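Local coordinates for PA14 domain-containing protein (Clostridium clariflavum, PDB 6QDI), which probably senses plant biomass outside the cell, its tandem calcium-binding PA14 domains recognising sugars as the sensory part of a membrane-bound RsgI-type anti-sigma factor, at residues T50-L56 against E136-A141; W74-K78 against L103-K107. The contacts are given in a common frame with arbitrary orientation. Where two conformers were deposited one is given. Numbering follows the deposited sequence.

In the fold
Both contacts lie in the first of the two PA14 domains and in the same antiparallel sheet, their centres about 9 Å apart. Contact 1 pairs strand 44-53 with the short strand 138-140, and contact 2 pairs strand 71-75 with strand 104-113; since 44-53 and 104-113 are themselves neighbours, the four strands run side by side in the order 138-140, 44-53, 104-113, 71-75. Across the shared middle, Lys52 NZ forms a 2.7 Å salt bridge with Asp105 OD1, Ile53 N lies 2.8 Å from Tyr104 O in a probable hydrogen bond, and Tyr139 CE1 packs 3.6 Å from Leu103 CD2. Neither contact takes part in the calcium sites.

Contact 1: T50-L56 against E136-A141; sequences TGKIRPL and ECLYPA
This is an antiparallel strand pairing in which the short strand 138-140 lines up along the final residues of strand 44-53, in the sheet of the first PA14 domain. The two short axes approach to 4.6 Å at 148° between their directions. Lys52 and Tyr139 form the hydrogen-bonded pair, with Lys52 N to Tyr139 O at 2.8 Å and Tyr139 N to Lys52 O at 2.9 Å; Gly51-Pro140 and Ile53-Leu138 are non-hydrogen-bonded pairs. Ala141 N to Thr50 O (3.2 Å) and Arg54 N to Cys137 O (2.9 Å) extend the ladder at its ends. Gly51, at phi/psi 162/-146, must be glycine: a CB would clash with Tyr139 O, whereas its CA can approach that oxygen to 3.1 Å. Proline suits position 140, where no amide hydrogen is required by the ladder. The pairing belongs to the beta-sandwich of the PA14 fold and brings together two parts of the chain some 80 residues apart in sequence. Ile53 CG1 meets Leu138 CD2 at 4.0 Å on the buried face, where Val133 touches both. On the other face lie Lys52, whose amine reaches Asp105, and Tyr139. Arg54, extended through chi1 and chi2 (both t) before turning at chi3 (p), donates from NE to Tyr139 OH at 2.9 Å. Farther along, Leu56 CD1 packs against Cys137 SG at 3.5 Å.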
ATOM      1  N   THR A  50      14.856  -3.120   2.844  1.00  8.40           N
ATOM      2  CA  THR A  50      15.587  -4.356   2.740  1.00  9.09           C
ATOM      3  C   THR A  50      17.061  -4.094   2.392  1.00  8.56           C
ATOM      4  O   THR A  50      17.410  -3.155   1.660  1.00  9.28           O
ATOM      5  CB  THR A  50      14.987  -5.314   1.679  1.00  9.41           C
ATOM      6  OG1 THR A  50      14.829  -4.616   0.455  1.00 11.69           O
ATOM      7  CG2 THR A  50      13.640  -5.861   2.145  1.00 10.83           C
ATOM      8  N   GLY A  51      17.889  -4.994   2.884  1.00  9.72           N
ATOM      9  CA  GLY A  51      19.290  -5.002   2.519  1.00  9.43           C
ATOM     10  C   GLY A  51      20.050  -5.811   3.536  1.00  9.44           C
ATOM     11  O   GLY A  51      19.551  -6.814   4.077  1.00  9.99           O
ATOM     12  N   LYS A  52      21.288  -5.392   3.791  1.00 10.65           N
ATOM     13  CA  LYS A  52      22.176  -6.065   4.747  1.00 10.93           C
ATOM     14  C   LYS A  52      22.671  -5.083   5.781  1.00 10.40           C
ATOM     15  O   LYS A  52      22.748  -3.879   5.504  1.00 11.19           O
ATOM     16  CB  LYS A  52      23.377  -6.658   4.047  1.00 12.62           C
ATOM     17  CG  LYS A  52      23.050  -7.562   2.895  1.00 14.83           C
ATOM     18  CD  LYS A  52      22.570  -8.918   3.327  1.00 17.82           C
ATOM     19  CE  LYS A  52      22.679  -9.910   2.143  1.00 19.67           C
ATOM     20  NZ  LYS A  52      22.215 -11.258   2.517  1.00 20.55           N
ATOM     21  N   ILE A  53      22.975  -5.626   6.950  1.00 10.13           N
ATOM     22  CA  ILE A  53      23.554  -4.865   8.068  1.00 10.98           C
ATOM     23  C   ILE A  53      24.843  -5.545   8.519  1.00 11.53           C
ATOM     24  O   ILE A  53      24.894  -6.773   8.585  1.00 12.08           O
ATOM     25  CB  ILE A  53      22.544  -4.686   9.223  1.00 10.85           C
ATOM     26  CG1 ILE A  53      23.097  -3.785  10.318  1.00 11.39           C
ATOM     27  CG2 ILE A  53      22.109  -6.003   9.791  1.00 10.66           C
ATOM     28  CD1 ILE A  53      22.043  -3.373  11.328  1.00 11.48           C
ATOM     29  N   ARG A  54      25.854  -4.715   8.808  1.00 11.42           N
ATOM     30  CA  ARG A  54      27.197  -5.181   9.184  0.50 13.04           C
ATOM     31  C   ARG A  54      27.571  -4.622  10.549  1.00 13.73           C
ATOM     32  O   ARG A  54      27.974  -3.468  10.632  1.00 15.68           O
ATOM     33  CB  ARG A  54      28.244  -4.715   8.163  0.50 14.32           C
ATOM     34  CG  ARG A  54      29.679  -5.055   8.559  0.50 14.76           C
ATOM     35  CD  ARG A  54      30.669  -4.597   7.510  0.50 17.32           C
ATOM     36  NE  ARG A  54      30.703  -3.153   7.345  0.50 19.27           N
ATOM     37  CZ  ARG A  54      30.805  -2.268   8.330  0.50 18.33           C
ATOM     38  NH1 ARG A  54      30.746  -2.645   9.612  0.50 15.89           N
ATOM     39  NH2 ARG A  54      30.869  -0.980   8.027  0.50 17.06           N
ATOM     40  N   PRO A  55      27.483  -5.422  11.621  1.00 12.74           N
ATOM     41  CA  PRO A  55      27.928  -4.924  12.913  1.00 13.74           C
ATOM     42  C   PRO A  55      29.446  -4.906  13.011  1.00 13.80           C
ATOM     43  O   PRO A  55      30.120  -5.692  12.352  1.00 15.70           O
ATOM     44  CB  PRO A  55      27.386  -5.952  13.898  1.00 14.49           C
ATOM     45  CG  PRO A  55      27.325  -7.209  13.091  1.00 15.98           C
ATOM     46  CD  PRO A  55      26.969  -6.794  11.700  1.00 14.77           C
ATOM     47  N   LEU A  56      29.947  -4.037  13.873  1.00 13.74           N
ATOM     48  CA  LEU A  56      31.374  -3.904  14.064  1.00 14.75           C
ATOM     49  C   LEU A  56      31.906  -4.921  15.078  1.00 15.50           C
ATOM     50  O   LEU A  56      33.108  -5.191  15.059  1.00 19.65           O
ATOM     51  CB  LEU A  56      31.748  -2.479  14.536  1.00 16.70           C
ATOM     52  CG  LEU A  56      31.903  -1.390  13.480  1.00 21.11           C
ATOM     53  CD1 LEU A  56      30.619  -1.161  12.721  1.00 23.73           C
ATOM     54  CD2 LEU A  56      32.394  -0.094  14.093  1.00 24.72           C
ATOM     55  N   GLU A 136      27.075   3.580   6.944  1.00 13.02           N
ATOM     56  CA  GLU A 136      28.208   2.780   6.514  1.00 14.21           C
ATOM     57  C   GLU A 136      28.065   1.313   6.924  1.00 13.88           C
ATOM     58  O   GLU A 136      28.864   0.471   6.465  1.00 16.47           O
ATOM     59  CB  GLU A 136      29.542   3.345   6.984  1.00 17.11           C
ATOM     60  CG  GLU A 136      29.708   3.376   8.468  1.00 18.51           C
ATOM     61  CD  GLU A 136      29.161   4.605   9.196  1.00 19.90           C
ATOM     62  OE1 GLU A 136      28.459   5.472   8.593  1.00 17.78           O
ATOM     63  OE2 GLU A 136      29.461   4.667  10.421  1.00 24.82           O
ATOM     64  N   CYS A 137      27.074   1.007   7.770  1.00 12.17           N
ATOM     65  CA  CYS A 137      26.801  -0.356   8.187  1.00 12.63           C
ATOM     66  C   CYS A 137      25.576  -0.972   7.455  1.00 12.01           C
ATOM     67  O   CYS A 137      25.158  -2.075   7.803  1.00 13.01           O
ATOM     68  CB  CYS A 137      26.566  -0.411   9.680  1.00 12.65           C
ATOM     69  SG  CYS A 137      28.022   0.012  10.633  1.00 15.27           S
ATOM     70  N   LEU A 138      25.028  -0.251   6.476  1.00 11.31           N
ATOM     71  CA  LEU A 138      23.819  -0.682   5.774  1.00 11.11           C
ATOM     72  C   LEU A 138      24.111  -0.771   4.285  1.00 11.75           C
ATOM     73  O   LEU A 138      24.653   0.181   3.715  1.00 13.59           O
ATOM     74  CB  LEU A 138      22.696   0.313   6.057  1.00 10.56           C
ATOM     75  CG  LEU A 138      22.267   0.442   7.523  1.00 11.19           C
ATOM     76  CD1 LEU A 138      21.296   1.600   7.709  1.00 11.40           C
ATOM     77  CD2 LEU A 138      21.655  -0.861   8.061  1.00 12.09           C
ATOM     78  N   TYR A 139      23.644  -1.848   3.642  1.00 10.70           N
ATOM     79  CA  TYR A 139      23.879  -2.084   2.209  1.00 11.01           C
ATOM     80  C   TYR A 139      22.522  -2.363   1.564  1.00 10.10           C
ATOM     81  O   TYR A 139      21.771  -3.207   2.071  1.00 12.16           O
ATOM     82  CB  TYR A 139      24.757  -3.303   2.005  1.00 11.92           C
ATOM     83  CG  TYR A 139      26.105  -3.192   2.681  1.00 13.71           C
ATOM     84  CD1 TYR A 139      26.235  -3.392   4.057  1.00 15.61           C
ATOM     85  CD2 TYR A 139      27.232  -2.889   1.962  1.00 18.10           C
ATOM     86  CE1 TYR A 139      27.453  -3.280   4.690  1.00 17.59           C
ATOM     87  CE2 TYR A 139      28.480  -2.791   2.585  1.00 19.03           C
ATOM     88  CZ  TYR A 139      28.583  -2.990   3.943  1.00 18.95           C
ATOM     89  OH  TYR A 139      29.816  -2.859   4.553  1.00 22.86           O
ATOM     90  N   PRO A 140      22.204  -1.681   0.472  1.00 10.23           N
ATOM     91  CA  PRO A 140      20.831  -1.787  -0.035  1.00 10.34           C
ATOM     92  C   PRO A 140      20.581  -3.032  -0.886  1.00 11.05           C
ATOM     93  O   PRO A 140      21.462  -3.429  -1.665  1.00 12.98           O
ATOM     94  CB  PRO A 140      20.658  -0.502  -0.866  1.00 11.74           C
ATOM     95  CG  PRO A 140      22.058  -0.204  -1.311  1.00 11.70           C
ATOM     96  CD  PRO A 140      22.948  -0.588  -0.166  1.00 12.03           C
ATOM     97  N   ALA A 141      19.409  -3.647  -0.738  1.00 10.60           N
ATOM     98  CA  ALA A 141      18.998  -4.717  -1.637  1.00 11.20           C
ATOM     99  C   ALA A 141      18.807  -4.180  -3.057  1.00 12.03           C
ATOM    100  O   ALA A 141      18.613  -3.001  -3.271  1.00 12.90           O
ATOM    101  CB  ALA A 141      17.712  -5.363  -1.128  1.00 12.39           C
TER

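Contact 2: W74-K78 against L103-K107; sequences WIDNK and LYDIK
Trp74 lays one face of its indole against the end of the Lys107 side chain: CE sits 3.5 Å from the centroid of the six-membered ring as a CH-pi contact, and NZ is 4.2 Å from it, 5° off the normal, as a cation-pi interaction. Chi1 m on Trp74 and a Lys107 chain that is t, t, p, t bring them together. Beneath them the backbones form an antiparallel hydrogen-bonded pair, Trp74 N to Lys107 O at 2.8 Å and Lys107 N to Trp74 O at 3.0 Å. Next comes the non-hydrogen-bonded pair Ile75-Ile106, its side chains on the opposite, buried face and meeting CD1 to CD1 at 3.7 Å. Strand 71-75 then reverses through a type I' turn, Ile75 to Lys78, the tight connection of a beta-hairpin with strand 78-83. Asp76 (55/35) and Asn77 (64/19) both take the left-handed conformation, which Asn and Asp tolerate better than most residues. Asp76 N donates to Asp105 O at 2.8 Å, and Asn77 ND2 to Asp105 OD2 at 2.9 Å. Water 1 accepts from Asp105 N (2.9 Å) and donates to Asp76 OD1 (2.7 Å), continuing the link where direct pairing stops. Because Lys52 forms a salt bridge with Asp105 OD1 while Asn77 engages OD2, one carboxylate ties the hairpin turn to strand 44-53 across the intervening strand 104-113.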
ATOM      1  N   TRP A  74      13.115  -7.601  11.206  1.00  7.82           N
ATOM      2  CA  TRP A  74      13.832  -8.868  11.126  1.00  8.33           C
ATOM      3  C   TRP A  74      15.315  -8.563  10.972  1.00  8.30           C
ATOM      4  O   TRP A  74      15.719  -7.795  10.092  1.00  9.21           O
ATOM      5  CB  TRP A  74      13.403  -9.725   9.914  1.00  8.53           C
ATOM      6  CG  TRP A  74      12.024 -10.263   9.821  1.00  7.71           C
ATOM      7  CD1 TRP A  74      11.647 -11.557  10.031  1.00  8.90           C
ATOM      8  CD2 TRP A  74      10.832  -9.585   9.409  1.00  8.07           C
ATOM      9  NE1 TRP A  74      10.328 -11.724   9.780  1.00  9.30           N
ATOM     10  CE2 TRP A  74       9.785 -10.531   9.433  1.00  8.26           C
ATOM     11  CE3 TRP A  74      10.537  -8.263   9.056  1.00  9.07           C
ATOM     12  CZ2 TRP A  74       8.488 -10.213   9.047  1.00  8.38           C
ATOM     13  CZ3 TRP A  74       9.227  -7.941   8.688  1.00  9.59           C
ATOM     14  CH2 TRP A  74       8.232  -8.917   8.672  1.00  9.14           C
ATOM     15  N   ILE A  75      16.140  -9.220  11.799  1.00  9.04           N
ATOM     16  CA  ILE A  75      17.597  -9.177  11.664  1.00  9.21           C
ATOM     17  C   ILE A  75      18.029 -10.632  11.535  1.00  9.63           C
ATOM     18  O   ILE A  75      17.600 -11.457  12.319  1.00  9.89           O
ATOM     19  CB  ILE A  75      18.292  -8.534  12.892  1.00  9.41           C
ATOM     20  CG1 ILE A  75      17.839  -7.083  13.129  1.00  9.66           C
ATOM     21  CG2 ILE A  75      19.808  -8.641  12.737  1.00  9.72           C
ATOM     22  CD1 ILE A  75      18.302  -6.112  12.077  1.00 10.79           C
ATOM     23  N   ASP A  76      18.848 -10.943  10.543  1.00  9.76           N
ATOM     24  CA  ASP A  76      19.290 -12.313  10.302  1.00 11.02           C
ATOM     25  C   ASP A  76      18.104 -13.254  10.140  1.00 11.12           C
ATOM     26  O   ASP A  76      18.116 -14.412  10.591  1.00 11.72           O
ATOM     27  CB  ASP A  76      20.200 -12.806  11.434  1.00 12.49           C
ATOM     28  CG  ASP A  76      20.902 -14.127  11.104  1.00 13.45           C
ATOM     29  OD1 ASP A  76      21.237 -14.342   9.923  1.00 13.66           O
ATOM     30  OD2 ASP A  76      21.115 -14.912  12.023  1.00 16.51           O
ATOM     31  N   ASN A  77      17.041 -12.748   9.530  1.00 10.83           N
ATOM     32  CA  ASN A  77      15.814 -13.485   9.291  1.00 10.97           C
ATOM     33  C   ASN A  77      15.075 -13.900  10.557  1.00 11.12           C
ATOM     34  O   ASN A  77      14.138 -14.722  10.501  1.00 15.07           O
ATOM     35  CB  ASN A  77      16.048 -14.631   8.311  1.00 12.94           C
ATOM     36  CG  ASN A  77      16.680 -14.122   7.026  1.00 14.36           C
ATOM     37  OD1 ASN A  77      16.063 -13.391   6.279  1.00 16.87           O
ATOM     38  ND2 ASN A  77      17.968 -14.452   6.809  1.00 14.57           N
ATOM     39  N   LYS A  78      15.371 -13.261  11.688  1.00  9.94           N
ATOM     40  CA  LYS A  78      14.661 -13.489  12.908  1.00  9.71           C
ATOM     41  C   LYS A  78      13.820 -12.235  13.176  1.00  8.78           C
ATOM     42  O   LYS A  78      14.365 -11.108  13.203  1.00  9.35           O
ATOM     43  CB  LYS A  78      15.602 -13.747  14.064  1.00 10.97           C
ATOM     44  CG  LYS A  78      14.863 -14.029  15.362  1.00 12.20           C
ATOM     45  CD  LYS A  78      15.770 -14.451  16.528  1.00 15.38           C
ATOM     46  CE  LYS A  78      16.172 -15.911  16.500  1.00 16.20           C
ATOM     47  NZ  LYS A  78      15.049 -16.900  16.645  1.00 15.75           N
ATOM     48  N   LEU A 103      27.875  -9.941   7.292  1.00 17.00           N
ATOM     49  CA  LEU A 103      26.693  -9.319   6.707  1.00 16.66           C
ATOM     50  C   LEU A 103      25.459 -10.124   7.059  1.00 15.63           C
ATOM     51  O   LEU A 103      25.412 -11.343   6.820  1.00 19.31           O
ATOM     52  CB  LEU A 103      26.785  -9.273   5.188  1.00 19.99           C
ATOM     53  CG  LEU A 103      27.805  -8.309   4.635  1.00 23.94           C
ATOM     54  CD1 LEU A 103      28.081  -8.606   3.163  1.00 29.04           C
ATOM     55  CD2 LEU A 103      27.318  -6.888   4.819  1.00 24.68           C
ATOM     56  N   TYR A 104      24.447  -9.447   7.560  1.00 13.10           N
ATOM     57  CA  TYR A 104      23.193 -10.064   7.919  1.00 12.23           C
ATOM     58  C   TYR A 104      22.047  -9.435   7.160  1.00 10.32           C
ATOM     59  O   TYR A 104      22.036  -8.245   6.907  1.00 11.51           O
ATOM     60  CB  TYR A 104      22.922  -9.894   9.391  1.00 13.06           C
ATOM     61  CG  TYR A 104      23.918 -10.611  10.275  1.00 13.01           C
ATOM     62  CD1 TYR A 104      23.726 -11.957  10.612  1.00 13.91           C
ATOM     63  CD2 TYR A 104      25.018  -9.969  10.811  1.00 13.93           C
ATOM     64  CE1 TYR A 104      24.608 -12.647  11.422  1.00 14.35           C
ATOM     65  CE2 TYR A 104      25.904 -10.643  11.644  1.00 14.04           C
ATOM     66  CZ  TYR A 104      25.692 -11.982  11.951  1.00 14.81           C
ATOM     67  OH  TYR A 104      26.585 -12.652  12.772  1.00 18.39           O
ATOM     68  N   ASP A 105      21.046 -10.238   6.824  1.00 10.28           N
ATOM     69  CA  ASP A 105      19.834  -9.692   6.274  1.00  9.98           C
ATOM     70  C   ASP A 105      19.166  -8.753   7.282  1.00  9.80           C
ATOM     71  O   ASP A 105      19.185  -9.006   8.491  1.00 10.64           O
ATOM     72  CB  ASP A 105      18.880 -10.810   5.933  1.00 11.16           C
ATOM     73  CG  ASP A 105      19.375 -11.638   4.762  1.00 12.98           C
ATOM     74  OD1 ASP A 105      19.828 -11.029   3.771  1.00 16.28           O
ATOM     75  OD2 ASP A 105      19.269 -12.842   4.827  1.00 18.70           O
ATOM     76  N   ILE A 106      18.546  -7.711   6.753  1.00  8.98           N
ATOM     77  CA  ILE A 106      17.714  -6.818   7.538  1.00  8.26           C
ATOM     78  C   ILE A 106      16.478  -6.542   6.678  1.00  8.08           C
ATOM     79  O   ILE A 106      16.580  -6.245   5.487  1.00  9.53           O
ATOM     80  CB  ILE A 106      18.432  -5.513   7.993  1.00  8.91           C
ATOM     81  CG1 ILE A 106      17.462  -4.593   8.730  1.00  9.18           C
ATOM     82  CG2 ILE A 106      19.112  -4.811   6.836  1.00  9.48           C
ATOM     83  CD1 ILE A 106      18.176  -3.493   9.488  1.00  9.90           C
ATOM     84  N   LYS A 107      15.310  -6.591   7.328  1.00  8.36           N
ATOM     85  CA  LYS A 107      14.035  -6.190   6.728  1.00  7.71           C
ATOM     86  C   LYS A 107      13.257  -5.430   7.765  1.00  7.85           C
ATOM     87  O   LYS A 107      13.115  -5.920   8.908  1.00  8.14           O
ATOM     88  CB  LYS A 107      13.258  -7.422   6.246  1.00  8.33           C
ATOM     89  CG  LYS A 107      11.893  -7.066   5.677  1.00  9.11           C
ATOM     90  CD  LYS A 107      11.183  -8.237   5.004  1.00 10.69           C
ATOM     91  CE  LYS A 107      10.989  -9.445   5.868  1.00 14.76           C
ATOM     92  NZ  LYS A 107      10.242 -10.511   5.146  1.00 19.79           N
TER
HETATM   93  O   HOH W   1      21.332 -13.048   7.552  1.00 14.16           O
HETATM   94  O   HOH W   2      16.402 -10.254   8.334  1.00 11.74           O
HETATM   95  O   HOH W   3      16.328 -12.854   3.692  1.00 29.62           O